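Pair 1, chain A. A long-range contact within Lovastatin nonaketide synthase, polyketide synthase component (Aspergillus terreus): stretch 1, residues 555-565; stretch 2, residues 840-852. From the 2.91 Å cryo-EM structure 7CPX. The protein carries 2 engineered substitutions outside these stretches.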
# COMPACT_ATOMS: atom_id res chain seq x y z
N GLY A 555 47.89 -36.59 -10.86
CA GLY A 555 49.25 -36.77 -11.34
C GLY A 555 50.14 -37.45 -10.32
O GLY A 555 51.23 -36.97 -10.03
N GLN A 556 49.68 -38.58 -9.79
CA GLN A 556 50.41 -39.35 -8.78
C GLN A 556 50.42 -40.82 -9.17
O GLN A 556 49.82 -41.66 -8.48
CB GLN A 556 49.79 -39.15 -7.40
CG GLN A 556 49.83 -37.71 -6.91
CD GLN A 556 49.18 -37.54 -5.55
OE1 GLN A 556 48.36 -36.64 -5.35
NE2 GLN A 556 49.56 -38.39 -4.60
N PRO A 557 51.09 -41.18 -10.26
CA PRO A 557 51.22 -42.59 -10.64
C PRO A 557 52.43 -43.31 -10.06
O PRO A 557 52.74 -44.42 -10.52
CB PRO A 557 51.34 -42.50 -12.17
CG PRO A 557 52.07 -41.23 -12.39
CD PRO A 557 51.62 -40.28 -11.31
N SER A 558 53.12 -42.73 -9.08
CA SER A 558 54.35 -43.31 -8.56
C SER A 558 54.03 -44.47 -7.62
O SER A 558 53.43 -44.27 -6.55
CB SER A 558 55.18 -42.25 -7.85
OG SER A 558 54.40 -41.55 -6.89
N VAL A 559 54.43 -45.67 -8.01
CA VAL A 559 54.19 -46.88 -7.23
C VAL A 559 55.51 -47.58 -6.97
O VAL A 559 56.45 -47.51 -7.76
CB VAL A 559 53.21 -47.84 -7.95
CG1 VAL A 559 53.87 -48.47 -9.16
CG2 VAL A 559 52.72 -48.92 -6.99
N LEU A 560 55.56 -48.27 -5.83
CA LEU A 560 56.70 -49.10 -5.45
C LEU A 560 56.30 -50.56 -5.59
O LEU A 560 55.34 -51.01 -4.96
CB LEU A 560 57.13 -48.80 -4.01
CG LEU A 560 58.09 -49.80 -3.36
CD1 LEU A 560 59.34 -49.98 -4.20
CD2 LEU A 560 58.44 -49.37 -1.95
N GLY A 561 57.03 -51.30 -6.42
CA GLY A 561 56.72 -52.69 -6.66
C GLY A 561 57.37 -53.62 -5.66
O GLY A 561 58.58 -53.89 -5.74
N ILE A 562 56.59 -54.12 -4.70
CA ILE A 562 57.06 -55.06 -3.70
C ILE A 562 56.70 -56.46 -4.18
O ILE A 562 55.52 -56.78 -4.34
CB ILE A 562 56.45 -54.77 -2.32
CG1 ILE A 562 56.91 -53.40 -1.83
CG2 ILE A 562 56.80 -55.87 -1.34
CD1 ILE A 562 55.82 -52.36 -1.81
N PHE A 563 57.70 -57.30 -4.41
CA PHE A 563 57.52 -58.56 -5.11
C PHE A 563 57.49 -59.72 -4.12
O PHE A 563 58.42 -59.89 -3.33
CB PHE A 563 58.62 -58.74 -6.15
CG PHE A 563 58.47 -57.84 -7.34
CD1 PHE A 563 58.73 -56.48 -7.23
CD2 PHE A 563 58.05 -58.33 -8.56
CE1 PHE A 563 58.58 -55.64 -8.31
CE2 PHE A 563 57.90 -57.50 -9.65
CZ PHE A 563 58.17 -56.15 -9.52
N THR A 564 56.41 -60.50 -4.17
CA THR A 564 56.24 -61.62 -3.26
C THR A 564 57.13 -62.79 -3.67
O THR A 564 57.47 -62.96 -4.84
CB THR A 564 54.78 -62.07 -3.24
OG1 THR A 564 54.38 -62.47 -4.55
CG2 THR A 564 53.88 -60.94 -2.76
N GLY A 565 57.50 -63.60 -2.68
CA GLY A 565 58.42 -64.70 -2.90
C GLY A 565 57.84 -66.06 -2.62
O GLY A 565 56.63 -66.20 -2.40
N LYS A 840 61.33 -40.05 -1.78
CA LYS A 840 60.32 -39.60 -0.82
C LYS A 840 59.02 -39.20 -1.51
O LYS A 840 57.95 -39.27 -0.90
CB LYS A 840 60.85 -38.43 0.00
CG LYS A 840 62.12 -38.74 0.78
CD LYS A 840 62.50 -37.57 1.68
CE LYS A 840 63.83 -37.82 2.38
NZ LYS A 840 64.96 -37.91 1.42
N ALA A 841 59.09 -38.77 -2.77
CA ALA A 841 57.89 -38.43 -3.53
C ALA A 841 57.06 -39.64 -3.91
O ALA A 841 56.07 -39.48 -4.64
CB ALA A 841 58.29 -37.66 -4.79
N LEU A 842 57.41 -40.84 -3.44
CA LEU A 842 56.60 -42.02 -3.73
C LEU A 842 55.20 -41.85 -3.18
O LEU A 842 55.00 -41.27 -2.11
CB LEU A 842 57.26 -43.27 -3.13
CG LEU A 842 56.49 -44.58 -3.31
CD1 LEU A 842 56.38 -44.94 -4.79
CD2 LEU A 842 57.16 -45.69 -2.53
N ASP A 843 54.21 -42.36 -3.92
CA ASP A 843 52.81 -42.20 -3.57
C ASP A 843 52.17 -43.50 -3.08
O ASP A 843 51.53 -43.50 -2.03
CB ASP A 843 52.02 -41.66 -4.77
CG ASP A 843 52.50 -40.29 -5.20
OD1 ASP A 843 52.76 -39.45 -4.32
OD2 ASP A 843 52.61 -40.05 -6.42
N ILE A 844 52.33 -44.60 -3.82
CA ILE A 844 51.65 -45.84 -3.50
C ILE A 844 52.64 -47.00 -3.60
O ILE A 844 53.74 -46.86 -4.13
CB ILE A 844 50.43 -46.07 -4.42
CG1 ILE A 844 49.69 -47.36 -4.06
CG2 ILE A 844 50.86 -46.08 -5.88
CD1 ILE A 844 48.29 -47.43 -4.64
N GLY A 845 52.24 -48.13 -3.04
CA GLY A 845 53.00 -49.37 -3.20
C GLY A 845 52.07 -50.51 -3.53
O GLY A 845 50.97 -50.61 -2.99
N ILE A 846 52.52 -51.38 -4.43
CA ILE A 846 51.75 -52.53 -4.88
C ILE A 846 52.53 -53.79 -4.57
O ILE A 846 53.70 -53.92 -4.97
CB ILE A 846 51.43 -52.44 -6.38
CG1 ILE A 846 50.38 -51.36 -6.64
CG2 ILE A 846 50.94 -53.79 -6.90
CD1 ILE A 846 50.23 -50.98 -8.10
N GLU A 847 51.89 -54.73 -3.88
CA GLU A 847 52.45 -56.05 -3.62
C GLU A 847 52.18 -56.92 -4.83
O GLU A 847 51.19 -57.65 -4.90
CB GLU A 847 51.86 -56.65 -2.35
CG GLU A 847 52.41 -58.03 -2.01
CD GLU A 847 51.97 -58.52 -0.65
OE1 GLU A 847 51.43 -57.70 0.13
OE2 GLU A 847 52.16 -59.72 -0.35
N VAL A 848 53.08 -56.84 -5.81
CA VAL A 848 52.94 -57.64 -7.02
C VAL A 848 53.01 -59.11 -6.65
O VAL A 848 53.99 -59.57 -6.06
CB VAL A 848 54.03 -57.27 -8.04
CG1 VAL A 848 53.79 -57.99 -9.36
CG2 VAL A 848 54.08 -55.76 -8.25
N GLY A 849 51.97 -59.85 -6.99
CA GLY A 849 51.94 -61.28 -6.77
C GLY A 849 51.00 -61.66 -5.63
O GLY A 849 49.84 -61.26 -5.62
N CYS A 850 51.52 -62.42 -4.67
CA CYS A 850 50.68 -63.13 -3.70
C CYS A 850 50.48 -62.30 -2.44
O CYS A 850 51.15 -62.46 -1.42
CB CYS A 850 51.29 -64.49 -3.40
SG CYS A 850 51.90 -65.32 -4.88
N HIS A 851 49.53 -61.37 -2.54
CA HIS A 851 49.05 -60.65 -1.37
C HIS A 851 48.36 -61.62 -0.42
O HIS A 851 47.77 -62.62 -0.87
CB HIS A 851 48.09 -59.55 -1.83
CG HIS A 851 47.77 -58.53 -0.78
ND1 HIS A 851 46.58 -58.52 -0.09
CD2 HIS A 851 48.48 -57.46 -0.34
CE1 HIS A 851 46.57 -57.50 0.75
NE2 HIS A 851 47.72 -56.84 0.62
N PRO A 852 48.41 -61.38 0.90
CA PRO A 852 49.02 -60.33 1.72
C PRO A 852 50.31 -60.75 2.43
O PRO A 852 50.47 -60.46 3.61
CB PRO A 852 47.93 -60.03 2.74
CG PRO A 852 47.36 -61.40 3.02
CD PRO A 852 47.49 -62.19 1.73

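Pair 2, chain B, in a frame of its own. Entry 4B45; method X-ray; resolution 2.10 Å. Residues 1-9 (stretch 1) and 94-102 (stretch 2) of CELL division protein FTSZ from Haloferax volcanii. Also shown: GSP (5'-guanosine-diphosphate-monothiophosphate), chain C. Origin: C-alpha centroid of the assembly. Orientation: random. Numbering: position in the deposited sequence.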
# COMPACT_ATOMS: atom_id res chain seq x y z
N MET B 1 -3.39 -7.22 11.31
CA MET B 1 -2.01 -6.79 11.48
C MET B 1 -1.92 -5.37 12.03
O MET B 1 -2.24 -4.41 11.32
CB MET B 1 -1.25 -6.87 10.16
CG MET B 1 0.17 -6.34 10.29
SD MET B 1 1.05 -6.23 8.73
CE MET B 1 1.75 -7.85 8.65
N LYS B 2 -1.46 -5.23 13.27
CA LYS B 2 -1.35 -3.91 13.87
C LYS B 2 -0.10 -3.23 13.33
O LYS B 2 0.99 -3.83 13.32
CB LYS B 2 -1.30 -4.01 15.40
CG LYS B 2 -2.50 -4.70 16.01
CD LYS B 2 -2.27 -4.92 17.50
CE LYS B 2 -3.14 -6.05 18.05
NZ LYS B 2 -2.84 -6.29 19.49
N THR B 3 -0.25 -1.99 12.89
CA THR B 3 0.84 -1.31 12.20
C THR B 3 1.06 0.14 12.63
O THR B 3 0.20 0.75 13.28
CB THR B 3 0.64 -1.38 10.68
OG1 THR B 3 1.89 -1.09 10.02
CG2 THR B 3 -0.43 -0.39 10.24
N VAL B 4 2.23 0.67 12.29
CA VAL B 4 2.57 2.08 12.50
C VAL B 4 2.90 2.71 11.16
O VAL B 4 3.71 2.19 10.40
CB VAL B 4 3.81 2.24 13.42
CG1 VAL B 4 4.28 3.69 13.40
CG2 VAL B 4 3.48 1.82 14.83
N LEU B 5 2.25 3.82 10.85
CA LEU B 5 2.42 4.44 9.55
C LEU B 5 3.35 5.64 9.65
O LEU B 5 3.16 6.47 10.53
CB LEU B 5 1.07 4.88 8.98
CG LEU B 5 0.01 3.79 8.88
CD1 LEU B 5 -1.32 4.37 8.34
CD2 LEU B 5 0.50 2.65 8.00
N ILE B 6 4.33 5.73 8.76
CA ILE B 6 5.14 6.93 8.66
C ILE B 6 5.14 7.48 7.24
O ILE B 6 5.83 6.96 6.37
CB ILE B 6 6.60 6.67 9.05
CG1 ILE B 6 6.68 5.99 10.42
CG2 ILE B 6 7.39 7.98 9.04
CD1 ILE B 6 7.94 5.19 10.60
N GLY B 7 4.38 8.55 7.02
CA GLY B 7 4.41 9.23 5.74
C GLY B 7 5.68 10.04 5.56
O GLY B 7 6.16 10.68 6.51
N VAL B 8 6.25 10.01 4.36
CA VAL B 8 7.41 10.83 4.05
C VAL B 8 7.15 11.64 2.78
O VAL B 8 6.93 11.08 1.70
CB VAL B 8 8.69 9.99 3.88
CG1 VAL B 8 9.87 10.88 3.53
CG2 VAL B 8 8.99 9.22 5.16
N GLY B 9 7.15 12.96 2.90
CA GLY B 9 6.78 13.78 1.76
C GLY B 9 5.28 14.01 1.69
O GLY B 9 4.49 13.52 2.51
N ALA B 94 3.09 -3.30 17.95
CA ALA B 94 3.24 -3.13 16.50
C ALA B 94 3.71 -4.42 15.83
O ALA B 94 4.65 -5.06 16.29
CB ALA B 94 4.18 -1.97 16.17
N GLU B 95 3.05 -4.81 14.74
CA GLU B 95 3.41 -6.05 14.07
C GLU B 95 4.16 -5.80 12.78
O GLU B 95 4.72 -6.71 12.18
CB GLU B 95 2.16 -6.90 13.84
CG GLU B 95 1.64 -7.49 15.14
CD GLU B 95 0.29 -8.16 14.99
OE1 GLU B 95 -0.61 -7.58 14.35
OE2 GLU B 95 0.13 -9.27 15.53
N SER B 96 4.18 -4.53 12.38
CA SER B 96 4.86 -4.12 11.17
C SER B 96 4.95 -2.60 11.17
O SER B 96 4.28 -1.95 11.98
CB SER B 96 4.07 -4.60 9.94
OG SER B 96 2.80 -3.99 9.89
N ILE B 97 5.78 -2.06 10.28
CA ILE B 97 5.86 -0.62 10.06
C ILE B 97 5.80 -0.31 8.57
O ILE B 97 6.54 -0.90 7.77
CB ILE B 97 7.17 -0.01 10.64
CG1 ILE B 97 7.22 -0.19 12.16
CG2 ILE B 97 7.26 1.49 10.31
CD1 ILE B 97 8.52 0.29 12.77
N PHE B 98 4.90 0.58 8.18
CA PHE B 98 4.80 1.00 6.79
C PHE B 98 5.41 2.39 6.59
O PHE B 98 4.97 3.35 7.22
CB PHE B 98 3.34 1.04 6.34
CG PHE B 98 2.79 -0.30 5.88
CD1 PHE B 98 2.94 -0.70 4.56
CD2 PHE B 98 2.12 -1.13 6.76
CE1 PHE B 98 2.43 -1.91 4.13
CE2 PHE B 98 1.61 -2.34 6.34
CZ PHE B 98 1.76 -2.73 5.01
N VAL B 99 6.44 2.49 5.75
CA VAL B 99 6.91 3.80 5.32
C VAL B 99 6.16 4.17 4.04
O VAL B 99 6.35 3.52 3.01
CB VAL B 99 8.45 3.84 5.07
CG1 VAL B 99 8.85 5.15 4.39
CG2 VAL B 99 9.22 3.69 6.38
N VAL B 100 5.29 5.17 4.11
CA VAL B 100 4.43 5.53 2.97
C VAL B 100 5.01 6.71 2.18
O VAL B 100 5.23 7.78 2.74
CB VAL B 100 3.01 5.88 3.46
CG1 VAL B 100 2.06 6.03 2.31
CG2 VAL B 100 2.50 4.81 4.44
N ALA B 101 5.26 6.52 0.89
CA ALA B 101 5.90 7.56 0.08
C ALA B 101 5.48 7.59 -1.39
O ALA B 101 5.22 6.55 -2.01
CB ALA B 101 7.40 7.43 0.17
N GLY B 102 5.42 8.80 -1.94
CA GLY B 102 5.40 8.99 -3.37
C GLY B 102 6.82 8.84 -3.88
O GLY B 102 7.71 9.59 -3.48
PG GSP C . 8.67 17.58 -3.89
O3B GSP C . 8.70 16.54 -2.67
S1G GSP C . 8.33 16.77 -5.76
O2G GSP C . 7.61 18.68 -3.62
O3G GSP C . 10.05 18.12 -3.93
PB GSP C . 7.59 15.46 -2.28
O1B GSP C . 6.70 15.89 -1.14
O2B GSP C . 8.32 14.19 -1.85
PA GSP C . 5.29 14.39 -3.48
O1A GSP C . 4.12 15.29 -3.77
O2A GSP C . 5.01 13.65 -2.20
O3A GSP C . 6.66 15.15 -3.51
O5' GSP C . 5.42 13.27 -4.56
C5' GSP C . 5.09 13.46 -5.89
C4' GSP C . 4.52 12.25 -6.50
O4' GSP C . 3.46 11.77 -5.73
C3' GSP C . 3.95 12.52 -7.84
O3' GSP C . 4.05 11.34 -8.54
C2' GSP C . 2.54 12.82 -7.59
O2' GSP C . 1.79 12.44 -8.69
C1' GSP C . 2.23 11.95 -6.47
N9 GSP C . 1.24 12.44 -5.54
C8 GSP C . 1.19 13.66 -5.00
N7 GSP C . 0.16 13.72 -4.13
C5 GSP C . -0.46 12.50 -4.12
C6 GSP C . -1.57 11.99 -3.40
O6 GSP C . -2.29 12.77 -2.51
N1 GSP C . -1.94 10.70 -3.62
C2 GSP C . -1.25 9.93 -4.49
N2 GSP C . -1.70 8.54 -4.67
N3 GSP C . -0.19 10.37 -5.18
C4 GSP C . 0.22 11.68 -5.01
O HOH W 1 5.50 11.43 -0.71

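What backbone arrangement do the two pairs share? Each is a pair of neighbouring parallel strands, and N, CA and C of 14 central residues superpose with an RMSD of 0.6 Å. In pair 1 the chain directions differ by 30°, in pair 2 by 23°. The same ladder runs through both. L560(A) N donates to I844(A) O (2.9 Å), and L560(A) O receives I846(A) N (2.9 Å); at the matching V4(B), N makes a weak bond to S96(B) O (3.3 Å) and O receives F98(B) N (3.0 Å). The next rung repeats this: I562(A) N to I846(A) O and I6(B) N to F98(B) O are both 2.9 Å.

How is the face holding V559(A) and I846(A) filled? V559(A) CG2 lies 3.4 Å from I846(A) CG1 and 3.6 Å from I844(A) CG2, an aliphatic cluster. In pair 2 the matching positions are T3(B), F98(B) and S96(B). Here two hydroxyls pair instead, T3(B) OG1 and S96(B) OG being hydrogen-bonded at 3.0 Å, while T3(B) OG1 also sits at the edge of the F98(B) ring, 3.3 Å from its CD2.

Where does the bulk sit further along that face? Pair 1 has G561(A) followed two residues later by F563(A); pair 2 reverses the order, with L5(B) and then G7(B). The F563(A) ring lies with one face over V848(A) CB, and it takes the room beside G561(A), where a CB would fall 2.9 Å from F563(A) CE1. In pair 2 L5(B) fills the earlier position, its CD2 3.7 Å from F98(B) CB.

How does the other face cope with a missing side chain? G845(A) matches I97(B). Without a side chain at G845(A), I562(A) CD1 lies 4.3 Å from G845(A) CA, and a CB there would be a tight 3.3 Å from that methyl. In pair 2 isoleucine meets isoleucine, with I6(B) CD1 3.8 Å from I97(B) CG2. Nearby, L560(A) CB packs on L842(A) CD2 at 3.4 Å, while the smaller matching pair leaves V4(B) CG2 4.1 Å from A94(B) CB.

What happens at the ends? The acidic residues D843(A) and E95(B) match, and both point toward the opposite stretch; E95(B) OE1 accepts K2(B) N at 2.7 Å. At the far end, T564(A) OG1 accepts C850(A) N (2.9 Å). The matching V8(B) has no hydroxyl, and its CG2 lies 4.1 Å from V99(B) CG1. Separately, water 1 donates to V8(B) O (2.8 Å) and GSP O2A (2.7 Å) and accepts from G102(B) N (2.9 Å).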